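Local coordinates for protein 2-(acetamidomethylene)succinate hydrolase (Mesorhizobium loti, PDB 3KXP) that catalyses the last step of vitamin B6 degradation, hydrolysing (E)-2-(acetamidomethylene)succinate to succinic semialdehyde, acetate, ammonia and carbon dioxide, at residues A[96-101]-A[129-134]. Numbering follows the deposited sequence.
Sequences TTIAVD and RTLARG
Ile98 and Leu131 meet tip to tip in the buried part of this contact, with CD1 of Ile98 4.0 Å from CD1 of Leu131. The isoleucine extends from strand 96-100 toward the helix on an extended branch, CD1 lying anti to CA (chi2 -178°), while the leucine comes from the last turn of helix 117-131 to meet it. Leu70 of the adjoining strand touches both side chains, and Val62 and Leu72 pack against Ile98, closing an apolar layer between sheet and helix.

Toward solvent the packing gives way to a single long side chain. Ala132, with positive phi, breaks the helix, and Arg133 then sends its chain, extended from CG to NE, toward strand 96-100, where it crosses the side chains of Thr96 and Ile98 at about a right angle. CD1 of Ile98 sits over one face of the guanidinium, off-centre toward its rim and 4.2 Å from NH1. Thr96 CG2 approaches obliquely, 3.4 Å from NH1 of Arg133. These are van der Waals contacts of methyl groups with a charged group, whose polar anchor is a salt bridge from NH2 to Glu64 on strand 59-65. The hydroxyl of Thr96 is engaged separately, in a hydrogen bond with the carbonyl of Gly68.

Strand 96-100 thus receives the C-terminal end of helix 117-131 just before the chain enters parallel strand 136-141, the helix-on-sheet packing of the alpha/beta hydrolase fold.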
loop_
_atom_site.group_PDB
_atom_site.type_symbol
_atom_site.label_atom_id
_atom_site.label_comp_id
_atom_site.label_asym_id
_atom_site.label_seq_id
_atom_site.Cartn_x
_atom_site.Cartn_y
_atom_site.Cartn_z
ATOM N N THR A 96 -6.182 -16.960 11.067
ATOM C CA THR A 96 -5.625 -17.749 12.157
ATOM C C THR A 96 -4.410 -16.906 12.556
ATOM O O THR A 96 -3.360 -16.958 11.907
ATOM C CB THR A 96 -5.142 -19.143 11.676
ATOM O OG1 THR A 96 -6.267 -19.923 11.242
ATOM C CG2 THR A 96 -4.430 -19.878 12.807
ATOM N N THR A 97 -4.574 -16.101 13.598
ATOM C CA THR A 97 -3.511 -15.231 14.077
ATOM C C THR A 97 -2.615 -15.922 15.097
ATOM O O THR A 97 -3.085 -16.413 16.127
ATOM C CB THR A 97 -4.090 -13.963 14.732
ATOM O OG1 THR A 97 -4.837 -14.326 15.900
ATOM C CG2 THR A 97 -5.008 -13.236 13.762
ATOM N N ILE A 98 -1.318 -15.946 14.816
ATOM C CA ILE A 98 -0.360 -16.568 15.714
ATOM C C ILE A 98 0.837 -15.653 15.941
ATOM O O ILE A 98 1.507 -15.242 14.989
ATOM C CB ILE A 98 0.142 -17.924 15.155
ATOM C CG1 ILE A 98 -1.041 -18.895 15.003
ATOM C CG2 ILE A 98 1.181 -18.513 16.092
ATOM C CD1 ILE A 98 -0.675 -20.301 14.509
ATOM N N ALA A 99 1.091 -15.322 17.203
ATOM C CA ALA A 99 2.225 -14.477 17.559
ATOM C C ALA A 99 3.349 -15.416 17.978
ATOM O O ALA A 99 3.113 -16.389 18.692
ATOM C CB ALA A 99 1.854 -13.549 18.708
ATOM N N VAL A 100 4.569 -15.125 17.549
ATOM C CA VAL A 100 5.698 -15.994 17.862
ATOM C C VAL A 100 6.773 -15.382 18.742
ATOM O O VAL A 100 7.282 -14.295 18.457
ATOM C CB VAL A 100 6.413 -16.466 16.563
ATOM C CG1 VAL A 100 7.527 -17.428 16.896
ATOM C CG2 VAL A 100 5.410 -17.091 15.608
ATOM N N ASP A 101 7.120 -16.082 19.815
ATOM C CA ASP A 101 8.202 -15.624 20.669
ATOM C C ASP A 101 9.394 -16.070 19.846
ATOM O O ASP A 101 9.549 -17.259 19.573
ATOM C CB ASP A 101 8.185 -16.349 22.017
ATOM C CG ASP A 101 7.212 -15.728 22.993
ATOM O OD1 ASP A 101 6.992 -16.311 24.077
ATOM O OD2 ASP A 101 6.675 -14.643 22.676
ATOM N N ARG A 129 6.278 -24.204 7.659
ATOM C CA ARG A 129 6.222 -25.594 7.197
ATOM C C ARG A 129 5.609 -26.502 8.262
ATOM O O ARG A 129 4.742 -27.321 7.961
ATOM C CB ARG A 129 7.623 -26.110 6.868
ATOM C CG ARG A 129 8.161 -25.643 5.541
ATOM C CD ARG A 129 9.668 -25.737 5.531
ATOM N NE ARG A 129 10.241 -25.277 4.273
ATOM C CZ ARG A 129 11.521 -24.964 4.114
ATOM N NH1 ARG A 129 12.355 -25.058 5.142
ATOM N NH2 ARG A 129 11.972 -24.570 2.928
ATOM N N THR A 130 6.063 -26.348 9.503
ATOM C CA THR A 130 5.571 -27.165 10.605
ATOM C C THR A 130 4.088 -26.949 10.874
ATOM O O THR A 130 3.378 -27.886 11.233
ATOM C CB THR A 130 6.363 -26.888 11.894
ATOM O OG1 THR A 130 7.739 -27.216 11.674
ATOM C CG2 THR A 130 5.828 -27.724 13.051
ATOM N N LEU A 131 3.615 -25.722 10.702
ATOM C CA LEU A 131 2.206 -25.439 10.934
ATOM C C LEU A 131 1.373 -25.981 9.784
ATOM O O LEU A 131 0.186 -26.252 9.940
ATOM C CB LEU A 131 1.974 -23.935 11.068
ATOM C CG LEU A 131 2.578 -23.239 12.289
ATOM C CD1 LEU A 131 2.212 -21.760 12.242
ATOM C CD2 LEU A 131 2.054 -23.888 13.571
ATOM N N ALA A 132 2.017 -26.127 8.628
ATOM C CA ALA A 132 1.376 -26.630 7.415
ATOM C C ALA A 132 -0.077 -26.182 7.269
ATOM O O ALA A 132 -0.979 -27.009 7.148
ATOM C CB ALA A 132 1.458 -28.154 7.378
ATOM N N ARG A 133 -0.297 -24.873 7.290
ATOM C CA ARG A 133 -1.639 -24.322 7.137
ATOM C C ARG A 133 -1.664 -23.351 5.965
ATOM O O ARG A 133 -2.530 -22.486 5.888
ATOM C CB ARG A 133 -2.076 -23.595 8.409
ATOM C CG ARG A 133 -1.967 -24.435 9.663
ATOM C CD ARG A 133 -2.618 -23.751 10.856
ATOM N NE ARG A 133 -2.199 -24.370 12.112
ATOM C CZ ARG A 133 -2.677 -24.042 13.307
ATOM N NH1 ARG A 133 -3.604 -23.098 13.416
ATOM N NH2 ARG A 133 -2.217 -24.649 14.395
ATOM N N GLY A 134 -0.708 -23.501 5.054
ATOM C CA GLY A 134 -0.641 -22.624 3.899
ATOM C C GLY A 134 0.335 -21.479 4.105
ATOM O O GLY A 134 0.815 -21.266 5.217
#